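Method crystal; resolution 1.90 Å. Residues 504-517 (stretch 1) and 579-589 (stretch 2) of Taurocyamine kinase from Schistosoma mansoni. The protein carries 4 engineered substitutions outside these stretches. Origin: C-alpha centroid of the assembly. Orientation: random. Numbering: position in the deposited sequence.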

# COMPACT_ATOMS: atom_id res chain seq x y z
N ASP A 504 1.26 -8.39 22.39
CA ASP A 504 2.69 -8.15 22.65
C ASP A 504 2.98 -6.65 22.66
O ASP A 504 3.63 -6.16 23.58
CB ASP A 504 3.59 -8.81 21.58
CG ASP A 504 3.55 -10.33 21.63
OD1 ASP A 504 3.15 -10.88 22.68
OD2 ASP A 504 3.94 -10.98 20.60
N ARG A 505 2.49 -5.94 21.64
CA ARG A 505 2.74 -4.51 21.51
C ARG A 505 2.16 -3.72 22.66
O ARG A 505 2.80 -2.81 23.18
CB ARG A 505 2.16 -3.96 20.21
CG ARG A 505 2.77 -4.53 18.94
CD ARG A 505 2.47 -3.63 17.75
NE ARG A 505 2.65 -4.36 16.50
CZ ARG A 505 3.76 -4.34 15.77
NH1 ARG A 505 4.80 -3.60 16.14
NH2 ARG A 505 3.82 -5.04 14.65
N ILE A 506 0.93 -4.10 23.05
CA ILE A 506 0.23 -3.45 24.16
C ILE A 506 1.00 -3.64 25.46
O ILE A 506 1.16 -2.70 26.25
CB ILE A 506 -1.21 -3.99 24.32
CG1 ILE A 506 -2.05 -3.66 23.09
CG2 ILE A 506 -1.86 -3.43 25.57
CD1 ILE A 506 -3.41 -4.35 23.06
N LYS A 507 1.48 -4.86 25.68
CA LYS A 507 2.23 -5.11 26.90
C LYS A 507 3.58 -4.39 26.85
O LYS A 507 4.00 -3.79 27.84
CB LYS A 507 2.43 -6.61 27.14
CG LYS A 507 3.29 -6.88 28.39
CD LYS A 507 2.93 -8.18 29.10
CE LYS A 507 3.58 -8.24 30.48
NZ LYS A 507 3.22 -9.48 31.22
N LEU A 508 4.24 -4.40 25.68
CA LEU A 508 5.53 -3.72 25.51
C LEU A 508 5.38 -2.24 25.85
O LEU A 508 6.24 -1.65 26.51
CB LEU A 508 6.05 -3.86 24.07
CG LEU A 508 7.38 -3.13 23.85
CD1 LEU A 508 8.50 -3.81 24.65
CD2 LEU A 508 7.76 -3.04 22.39
N GLU A 509 4.28 -1.67 25.39
CA GLU A 509 4.06 -0.23 25.53
C GLU A 509 3.83 0.11 27.01
O GLU A 509 4.27 1.15 27.50
CB GLU A 509 2.89 0.22 24.66
CG GLU A 509 2.56 1.71 24.79
CD GLU A 509 1.29 2.08 24.06
OE1 GLU A 509 0.29 1.32 24.18
OE2 GLU A 509 1.28 3.11 23.35
N GLN A 510 3.15 -0.79 27.72
CA GLN A 510 2.93 -0.60 29.16
C GLN A 510 4.25 -0.62 29.94
O GLN A 510 4.46 0.21 30.84
CB GLN A 510 1.98 -1.68 29.71
CG GLN A 510 0.56 -1.54 29.19
CD GLN A 510 -0.32 -2.76 29.50
OE1 GLN A 510 0.16 -3.77 30.00
NE2 GLN A 510 -1.61 -2.65 29.18
N VAL A 511 5.13 -1.57 29.60
CA VAL A 511 6.47 -1.64 30.21
C VAL A 511 7.24 -0.35 29.96
O VAL A 511 7.73 0.29 30.90
CB VAL A 511 7.30 -2.84 29.66
CG1 VAL A 511 8.80 -2.71 30.00
CG2 VAL A 511 6.74 -4.17 30.16
N ILE A 512 7.36 0.03 28.69
CA ILE A 512 8.21 1.15 28.29
C ILE A 512 7.62 2.50 28.73
O ILE A 512 8.36 3.35 29.27
CB ILE A 512 8.43 1.17 26.74
CG1 ILE A 512 9.33 0.01 26.32
CG2 ILE A 512 9.04 2.47 26.31
CD1 ILE A 512 9.50 -0.11 24.81
N SER A 513 6.32 2.72 28.52
CA SER A 513 5.73 4.04 28.85
C SER A 513 5.74 4.26 30.36
O SER A 513 5.98 5.37 30.83
CB SER A 513 4.31 4.19 28.30
OG SER A 513 3.41 3.29 28.91
N GLY A 514 5.51 3.19 31.11
CA GLY A 514 5.65 3.23 32.56
C GLY A 514 7.01 3.77 32.99
O GLY A 514 7.08 4.63 33.86
N ALA A 515 8.08 3.27 32.38
CA ALA A 515 9.43 3.79 32.67
C ALA A 515 9.56 5.25 32.23
O ALA A 515 10.09 6.08 32.97
CB ALA A 515 10.50 2.93 32.00
N LEU A 516 9.10 5.56 31.03
CA LEU A 516 9.26 6.91 30.48
C LEU A 516 8.50 7.96 31.30
O LEU A 516 9.00 9.07 31.50
CB LEU A 516 8.80 6.96 29.02
CG LEU A 516 9.55 6.03 28.04
CD1 LEU A 516 9.01 6.19 26.61
CD2 LEU A 516 11.06 6.27 28.05
N LYS A 517 7.30 7.62 31.77
CA LYS A 517 6.52 8.57 32.56
C LYS A 517 7.16 8.82 33.93
O LYS A 517 6.82 9.78 34.63
CB LYS A 517 5.09 8.07 32.76
CG LYS A 517 4.26 7.94 31.48
CD LYS A 517 2.93 7.23 31.77
CE LYS A 517 2.09 7.05 30.50
NZ LYS A 517 0.74 6.48 30.81
N LEU A 579 14.39 12.31 23.42
CA LEU A 579 13.19 11.74 22.81
C LEU A 579 13.33 10.23 22.72
O LEU A 579 14.44 9.73 22.62
CB LEU A 579 12.95 12.32 21.41
CG LEU A 579 13.23 13.81 21.18
CD1 LEU A 579 14.66 13.97 20.71
CD2 LEU A 579 12.25 14.41 20.17
N VAL A 580 12.20 9.53 22.74
CA VAL A 580 12.20 8.08 22.56
C VAL A 580 11.07 7.71 21.60
O VAL A 580 9.93 8.10 21.81
CB VAL A 580 12.01 7.30 23.89
CG1 VAL A 580 12.20 5.79 23.65
CG2 VAL A 580 12.99 7.79 24.98
N TRP A 581 11.40 6.99 20.54
CA TRP A 581 10.36 6.42 19.66
C TRP A 581 10.07 5.01 20.14
O TRP A 581 10.98 4.19 20.26
CB TRP A 581 10.82 6.40 18.20
CG TRP A 581 10.37 7.55 17.36
CD1 TRP A 581 9.53 7.51 16.28
CD2 TRP A 581 10.75 8.93 17.52
NE1 TRP A 581 9.36 8.78 15.76
CE2 TRP A 581 10.10 9.66 16.50
CE3 TRP A 581 11.57 9.61 18.42
CZ2 TRP A 581 10.25 11.05 16.36
CZ3 TRP A 581 11.72 10.99 18.28
CH2 TRP A 581 11.06 11.69 17.26
N VAL A 582 8.80 4.70 20.36
CA VAL A 582 8.43 3.41 20.93
C VAL A 582 7.90 2.48 19.85
O VAL A 582 6.93 2.80 19.15
CB VAL A 582 7.40 3.57 22.06
CG1 VAL A 582 6.99 2.22 22.62
CG2 VAL A 582 7.99 4.44 23.18
N CYS A 583 8.58 1.35 19.68
CA CYS A 583 8.12 0.26 18.83
C CYS A 583 7.96 0.61 17.34
O CYS A 583 6.97 0.22 16.70
CB CYS A 583 6.78 -0.28 19.34
SG CYS A 583 6.41 -1.94 18.73
N GLU A 584 8.93 1.32 16.78
CA GLU A 584 8.98 1.50 15.33
C GLU A 584 9.66 0.29 14.67
O GLU A 584 8.99 -0.72 14.38
CB GLU A 584 9.70 2.79 14.94
CG GLU A 584 9.62 3.08 13.46
CD GLU A 584 10.12 4.46 13.10
OE1 GLU A 584 9.37 5.20 12.42
OE2 GLU A 584 11.27 4.80 13.49
N GLU A 585 10.97 0.36 14.46
CA GLU A 585 11.69 -0.82 13.96
C GLU A 585 12.27 -1.62 15.11
O GLU A 585 12.24 -2.86 15.10
CB GLU A 585 12.82 -0.42 13.01
CG GLU A 585 13.57 -1.62 12.44
CD GLU A 585 14.65 -1.21 11.46
OE1 GLU A 585 14.30 -0.71 10.37
OE2 GLU A 585 15.85 -1.37 11.78
N ASP A 586 12.80 -0.91 16.10
CA ASP A 586 13.27 -1.53 17.32
C ASP A 586 12.28 -1.18 18.41
O ASP A 586 11.52 -0.19 18.26
CB ASP A 586 14.68 -1.04 17.69
CG ASP A 586 15.77 -1.66 16.83
OD1 ASP A 586 15.75 -2.90 16.65
OD2 ASP A 586 16.64 -0.91 16.34
N HIS A 587 12.30 -1.94 19.51
CA HIS A 587 11.41 -1.67 20.62
C HIS A 587 11.56 -0.21 21.05
O HIS A 587 10.59 0.44 21.39
CB HIS A 587 11.69 -2.59 21.81
CG HIS A 587 11.32 -4.02 21.55
ND1 HIS A 587 11.91 -5.08 22.20
CD2 HIS A 587 10.45 -4.56 20.67
CE1 HIS A 587 11.41 -6.21 21.75
NE2 HIS A 587 10.51 -5.93 20.82
N MET A 588 12.79 0.28 21.03
CA MET A 588 13.07 1.69 21.31
C MET A 588 14.18 2.27 20.46
O MET A 588 15.17 1.59 20.16
CB MET A 588 13.44 1.90 22.77
CG MET A 588 12.33 1.72 23.77
SD MET A 588 13.05 1.98 25.43
CE MET A 588 14.03 0.51 25.64
N ARG A 589 14.03 3.53 20.08
CA ARG A 589 15.14 4.33 19.59
C ARG A 589 15.23 5.45 20.62
O ARG A 589 14.25 6.16 20.83
CB ARG A 589 14.91 4.85 18.15
CG ARG A 589 16.08 5.67 17.60
CD ARG A 589 16.01 5.99 16.07
NE ARG A 589 14.65 5.93 15.51
CZ ARG A 589 14.00 6.99 15.02
NH1 ARG A 589 14.55 8.19 15.03
NH2 ARG A 589 12.78 6.84 14.52

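The helix 504-517 packs along a strand-turn-strand element, running nearly antiparallel to strand 579-582 (170°), with the two axes 10.3 Å apart at closest approach. No hydrogen bond crosses the interface; the contacts are mainly between side chains, and 449 Å² is buried, both sides summed.

Along the first strand the side chains alternate. Val 580 points toward the helix and sets CG2 3.9 Å from CD2 of Leu 516, whereas Trp 581 points away. Val 582 returns to the helix side, and its CG2 lies between two helical residues one turn apart, 3.8 Å from CG2 of Ile 512 and 4.0 Å from CD1 of Leu 516. The short, branched valines offer methyl groups to the longer side chains reaching down from the helix.

At Cys 583 the strand gives way to a turn, and the backbone adopts positive phi (62°). The t rotamer directs SG at the helix, 4.1 Å from CD2 of Leu 508 and 3.5 Å from NH1 of Arg 505. The sulfur sits at the edge of the guanidinium, near its plane; NH1 and NH2 are hydrogen-bonded elsewhere in the structure. Glu 584 points away, and Glu 585 and Asp 586 do not reach the helix; all three acids are partly exposed.

The chain returns at His 587, whose O accepts a 2.8 Å hydrogen bond from N of Cys 583, tying the turn together. Its imidazole carries CD1 of Leu 508 over one face, while its CD2 lies 3.5 Å from CD2 of that leucine; both ring nitrogens are hydrogen-bonded elsewhere. Met 588, with an m,t,m side chain, then brings CG to 3.5 Å from CD1 of Ile 512. Arg 589 lies beyond reach of the helix, and its NH2 forms a salt bridge with OE2 of Glu 584 (2.7 Å).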